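Local atomic coordinates of 4-methyl-5(B-hydroxyethyl)-thiazole monophosphate biosynthesis enzyme (Vibrio cholerae O1 biovar El Tor, PDB entry 3OT1), a protein that is of unknown function but belongs to the DJ-1/PfpI superfamily and may take part in thiazole monophosphate biosynthesis. Residues 24-29 / 56-61; 106-111 / 171-176. All coordinates share one frame; numbering follows the deposited sequence.

Contact 1 of 2, residues 24-29 / 56-61; sequences ETVIIV and VWLTAE
Leu58 meets Thr25 and Val26 without any ring or planar group between them; the surfaces that touch are those of branched side chains. The isobutyl group of Leu58 reaches from the short strand 57-59 toward helix 22-34, and its two methyls divide the work. CD2 meets Val26 CG2 at 4.1 Å, the two side chains crossing at a slant, while CD1 lies 4.2 Å from Thr25 OG1. Val26 has CG1 anti to the backbone N (chi1 174°), which turns CG2 toward the strand. On the leucine side, CG stands anti to the carbonyl carbon (chi1 -62°), and the forked end is carried across to the helix.

The hydroxyl of Thr25 is hydrogen-bonded to Glu21 O, four residues earlier, just ahead of the helix, so toward Leu58 it serves as a packing surface. Met41 of strand 38-43 also touches Thr25, and Leu58 is paired through its backbone with Val50 in the antiparallel ribbon 49-51/57-59. The contact therefore joins this ribbon to a helix packed against the main sheet. The second protein chain packs on Val26 and Val56, placing the junction beside the subunit interface. With no hydrogen bond or charge pair across the segments and only 103 Å² buried, the contact between 24-29 and 56-61 is packing alone; just outside them, Glu22 OE2 of the same helix holds Val56 N.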
loop_
_atom_site.group_PDB
_atom_site.type_symbol
_atom_site.label_atom_id
_atom_site.label_comp_id
_atom_site.label_asym_id
_atom_site.label_seq_id
_atom_site.Cartn_x
_atom_site.Cartn_y
_atom_site.Cartn_z
ATOM N N GLU A 24 3.103 -1.823 3.453
ATOM C CA GLU A 24 2.330 -2.336 4.578
ATOM C C GLU A 24 1.889 -1.207 5.501
ATOM O O GLU A 24 0.749 -1.131 5.932
ATOM C CB GLU A 24 3.152 -3.361 5.360
ATOM C CG GLU A 24 3.471 -4.615 4.574
ATOM C CD GLU A 24 4.440 -5.557 5.256
ATOM O OE1 GLU A 24 4.764 -5.387 6.440
ATOM O OE2 GLU A 24 4.897 -6.509 4.539
ATOM N N THR A 25 2.837 -0.351 5.847
ATOM C CA THR A 25 2.566 0.766 6.734
ATOM C C THR A 25 1.447 1.647 6.197
ATOM O O THR A 25 0.506 1.976 6.921
ATOM C CB THR A 25 3.843 1.622 6.936
ATOM O OG1 THR A 25 4.883 0.816 7.508
ATOM C CG2 THR A 25 3.570 2.794 7.860
ATOM N N VAL A 26 1.565 2.064 4.949
ATOM C CA VAL A 26 0.639 3.021 4.386
ATOM C C VAL A 26 -0.724 2.371 4.130
ATOM O O VAL A 26 -1.750 3.013 4.314
ATOM C CB VAL A 26 1.250 3.712 3.155
ATOM C CG1 VAL A 26 0.226 4.599 2.488
ATOM C CG2 VAL A 26 2.471 4.510 3.571
ATOM N N ILE A 27 -0.752 1.102 3.743
ATOM C CA ILE A 27 -2.025 0.393 3.639
ATOM C C ILE A 27 -2.742 0.398 4.984
ATOM O O ILE A 27 -3.949 0.654 5.055
ATOM C CB ILE A 27 -1.846 -1.036 3.101
ATOM C CG1 ILE A 27 -1.439 -1.019 1.622
ATOM C CG2 ILE A 27 -3.140 -1.883 3.335
ATOM C CD1 ILE A 27 -0.921 -2.357 1.090
ATOM N N ILE A 28 -2.022 0.100 6.055
ATOM C CA ILE A 28 -2.630 0.102 7.385
ATOM C C ILE A 28 -3.170 1.482 7.717
ATOM O O ILE A 28 -4.328 1.609 8.119
ATOM C CB ILE A 28 -1.613 -0.379 8.449
ATOM C CG1 ILE A 28 -1.259 -1.858 8.241
ATOM C CG2 ILE A 28 -2.146 -0.121 9.852
ATOM C CD1 ILE A 28 0.049 -2.305 8.877
ATOM N N VAL A 29 -2.340 2.503 7.594
ATOM C CA VAL A 29 -2.762 3.831 8.003
ATOM C C VAL A 29 -3.966 4.305 7.176
ATOM O O VAL A 29 -4.959 4.758 7.711
ATOM C CB VAL A 29 -1.592 4.837 7.888
ATOM C CG1 VAL A 29 -2.095 6.247 8.103
ATOM C CG2 VAL A 29 -0.478 4.484 8.896
ATOM N N VAL A 56 11.108 4.713 0.574
ATOM C CA VAL A 56 10.043 5.689 0.731
ATOM C C VAL A 56 10.128 6.295 2.132
ATOM O O VAL A 56 10.128 5.558 3.131
ATOM C CB VAL A 56 8.660 5.042 0.482
ATOM C CG1 VAL A 56 7.533 6.031 0.794
ATOM C CG2 VAL A 56 8.566 4.552 -0.955
ATOM N N TRP A 57 10.167 7.623 2.218
ATOM C CA TRP A 57 10.216 8.297 3.513
ATOM C C TRP A 57 8.865 8.255 4.194
ATOM O O TRP A 57 7.860 8.621 3.602
ATOM C CB TRP A 57 10.710 9.739 3.345
ATOM C CG TRP A 57 12.166 9.779 3.017
ATOM C CD1 TRP A 57 12.742 9.836 1.782
ATOM C CD2 TRP A 57 13.241 9.670 3.951
ATOM N NE1 TRP A 57 14.108 9.801 1.898
ATOM C CE2 TRP A 57 14.441 9.685 3.223
ATOM C CE3 TRP A 57 13.305 9.556 5.341
ATOM C CZ2 TRP A 57 15.707 9.633 3.853
ATOM C CZ3 TRP A 57 14.549 9.483 5.961
ATOM C CH2 TRP A 57 15.735 9.517 5.219
ATOM N N LEU A 58 8.875 7.806 5.450
ATOM C CA LEU A 58 7.706 7.743 6.318
ATOM C C LEU A 58 7.855 8.847 7.356
ATOM O O LEU A 58 8.787 8.859 8.130
ATOM C CB LEU A 58 7.609 6.363 6.972
ATOM C CG LEU A 58 7.426 5.193 6.016
ATOM C CD1 LEU A 58 7.689 3.883 6.712
ATOM C CD2 LEU A 58 6.068 5.191 5.333
ATOM N N THR A 59 6.920 9.786 7.348
ATOM C CA THR A 59 6.961 10.946 8.212
ATOM C C THR A 59 5.983 10.769 9.377
ATOM O O THR A 59 4.761 10.842 9.205
ATOM C CB THR A 59 6.626 12.190 7.393
ATOM O OG1 THR A 59 7.657 12.388 6.419
ATOM C CG2 THR A 59 6.532 13.401 8.271
ATOM N N ALA A 60 6.538 10.496 10.549
ATOM C CA ALA A 60 5.739 10.313 11.742
ATOM C C ALA A 60 5.410 11.655 12.377
ATOM O O ALA A 60 6.031 12.666 12.080
ATOM C CB ALA A 60 6.498 9.445 12.737
ATOM N N GLU A 61 4.411 11.639 13.251
ATOM C CA GLU A 61 3.999 12.878 13.916
ATOM C C GLU A 61 4.551 12.996 15.318
ATOM O O GLU A 61 4.446 14.050 15.937
ATOM C CB GLU A 61 2.476 13.013 13.914
ATOM C CG GLU A 61 1.747 12.067 14.810
ATOM C CD GLU A 61 0.255 12.346 14.824
ATOM O OE1 GLU A 61 -0.248 12.957 15.803
ATOM O OE2 GLU A 61 -0.410 11.969 13.838
#

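Contact 2 of 2, residues 106-111 / 171-176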
loop_
_atom_site.group_PDB
_atom_site.type_symbol
_atom_site.label_atom_id
_atom_site.label_comp_id
_atom_site.label_asym_id
_atom_site.label_seq_id
_atom_site.Cartn_x
_atom_site.Cartn_y
_atom_site.Cartn_z
ATOM N N LEU A 106 -6.272 -4.761 21.435
ATOM C CA LEU A 106 -5.779 -5.399 20.238
ATOM C C LEU A 106 -4.363 -4.958 19.894
ATOM O O LEU A 106 -4.072 -3.771 19.775
ATOM C CB LEU A 106 -6.710 -5.050 19.087
ATOM C CG LEU A 106 -6.399 -5.704 17.741
ATOM C CD1 LEU A 106 -6.526 -7.240 17.805
ATOM C CD2 LEU A 106 -7.317 -5.113 16.645
ATOM N N VAL A 107 -3.512 -5.963 19.685
ATOM C CA VAL A 107 -2.204 -5.797 19.076
ATOM C C VAL A 107 -2.248 -6.556 17.758
ATOM O O VAL A 107 -2.668 -7.715 17.709
ATOM C CB VAL A 107 -1.085 -6.280 19.992
ATOM C CG1 VAL A 107 0.255 -6.219 19.245
ATOM C CG2 VAL A 107 -1.066 -5.447 21.285
ATOM N N ALA A 108 -1.825 -5.866 16.697
ATOM C CA ALA A 108 -1.872 -6.407 15.343
ATOM C C ALA A 108 -0.484 -6.290 14.740
ATOM O O ALA A 108 0.151 -5.264 14.904
ATOM C CB ALA A 108 -2.891 -5.610 14.522
ATOM N N ALA A 109 -0.016 -7.315 14.054
ATOM C CA ALA A 109 1.301 -7.273 13.440
ATOM C C ALA A 109 1.350 -8.105 12.179
ATOM O O ALA A 109 0.670 -9.115 12.058
ATOM C CB ALA A 109 2.367 -7.766 14.424
ATOM N N ILE A 110 2.198 -7.694 11.239
ATOM C CA ILE A 110 2.257 -8.323 9.938
ATOM C C ILE A 110 3.689 -8.633 9.539
ATOM O O ILE A 110 4.634 -7.987 9.982
ATOM C CB ILE A 110 1.528 -7.426 8.894
ATOM C CG1 ILE A 110 1.338 -8.095 7.524
ATOM C CG2 ILE A 110 2.185 -6.060 8.779
ATOM C CD1 ILE A 110 0.307 -7.395 6.664
ATOM N N CYS A 111 3.799 -9.589 8.613
ATOM C CA CYS A 111 5.034 -9.859 7.905
ATOM C C CYS A 111 6.152 -10.370 8.830
ATOM O O CYS A 111 5.951 -11.361 9.520
ATOM C CB CYS A 111 5.368 -8.560 7.136
ATOM S SG CYS A 111 6.774 -8.465 6.076
ATOM N N LEU A 171 -8.454 -4.407 7.106
ATOM C CA LEU A 171 -9.905 -4.543 7.128
ATOM C C LEU A 171 -10.362 -5.442 8.276
ATOM O O LEU A 171 -11.384 -5.150 8.906
ATOM C CB LEU A 171 -10.410 -5.041 5.784
ATOM C CG LEU A 171 -10.265 -4.007 4.653
ATOM C CD1 LEU A 171 -10.384 -4.691 3.286
ATOM C CD2 LEU A 171 -11.224 -2.830 4.795
ATOM N N ALA A 172 -9.618 -6.505 8.566
ATOM C CA ALA A 172 -9.932 -7.356 9.720
ATOM C C ALA A 172 -9.799 -6.570 11.022
ATOM O O ALA A 172 -10.603 -6.746 11.940
ATOM C CB ALA A 172 -8.999 -8.558 9.746
HETATM N N MSE A 173 -8.797 -5.700 11.112
HETATM C CA MSE A 173 -8.674 -4.829 12.276
HETATM C C MSE A 173 -9.922 -3.982 12.466
HETATM O O MSE A 173 -10.436 -3.864 13.572
HETATM C CB MSE A 173 -7.483 -3.881 12.152
HETATM C CG MSE A 173 -6.105 -4.452 12.327
HETATM SE SE MSE A 173 -4.741 -3.103 12.317
HETATM C CE MSE A 173 -5.373 -2.429 13.648
ATOM N N ILE A 174 -10.406 -3.389 11.393
ATOM C CA ILE A 174 -11.640 -2.610 11.463
ATOM C C ILE A 174 -12.805 -3.466 11.932
ATOM O O ILE A 174 -13.592 -3.042 12.795
ATOM C CB ILE A 174 -11.967 -1.943 10.119
ATOM C CG1 ILE A 174 -10.905 -0.909 9.742
ATOM C CG2 ILE A 174 -13.341 -1.259 10.162
ATOM C CD1 ILE A 174 -10.882 -0.591 8.234
ATOM N N ALA A 175 -12.936 -4.658 11.360
ATOM C CA ALA A 175 -14.028 -5.551 11.743
ATOM C C ALA A 175 -13.981 -5.841 13.252
ATOM O O ALA A 175 -15.033 -5.806 13.921
ATOM C CB ALA A 175 -13.997 -6.821 10.932
ATOM N N LEU A 176 -12.792 -6.105 13.788
ATOM C CA LEU A 176 -12.639 -6.403 15.216
ATOM C C LEU A 176 -12.936 -5.207 16.090
ATOM O O LEU A 176 -13.557 -5.334 17.146
ATOM C CB LEU A 176 -11.220 -6.910 15.503
ATOM C CG LEU A 176 -10.922 -8.304 14.969
ATOM C CD1 LEU A 176 -9.445 -8.571 14.953
ATOM C CD2 LEU A 176 -11.649 -9.383 15.773
#
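Apolar helix-on-sheet packing in the α/β sandwich of the DJ-1/PfpI fold joins strand 106-110, an inner strand of the main sheet, to helix 166-178. The short segments run nearly antiparallel, with 171° between their directions and axes 10.5 Å apart at closest approach. Leu106 and Ala108, alternate residues of the strand, face the helix, whereas Val107 and Ala109 point away from it. Leu106 and Ala108 are met by Met173, present as selenomethionine, and by Leu176 three residues on. Leu106 directs one branch of its fork to the later helix residue: CD1 comes within 4.3 Å of Leu176 CD1. Leu158 of the neighbouring strand 157-160 touches Leu106, Met173 and Leu176 and extends the same apolar layer, while Phe169, a turn earlier on the helix, packs on Ala108. No hydrogen bond crosses between the segments, and the long side chain of Met173 reaches across to the small one of Ala108. That chain is extended about chi2 (-174°), which carries the selenium to the alanine methyl: Ala108 CB lies 3.8 Å from Met173 SE and 4.1 Å from Met173 CG.

How the contacts relate
Helix 22-34 and strand 106-110 bring the two contacts together, although their centres are about 16 Å apart. Contact 1 involves Thr25 and Val26; the preceding residue, Glu24, turns instead toward the end of the strand used in contact 2. There Glu24 OE2 lies 3.1 Å from Cys111 SG, and Glu24 OE1 packs 3.5 Å from Ile110 CG2 while also hydrogen bonding with Gly79 N. Cys111 follows the strand with a positive phi (65°), consistent with the nucleophile elbow and Glu-Cys pair of DJ-1 relatives, so this is probably the active site. Helix 166-178 closes the connection through Phe169, which touches Ile28, Ala108 and Ile110.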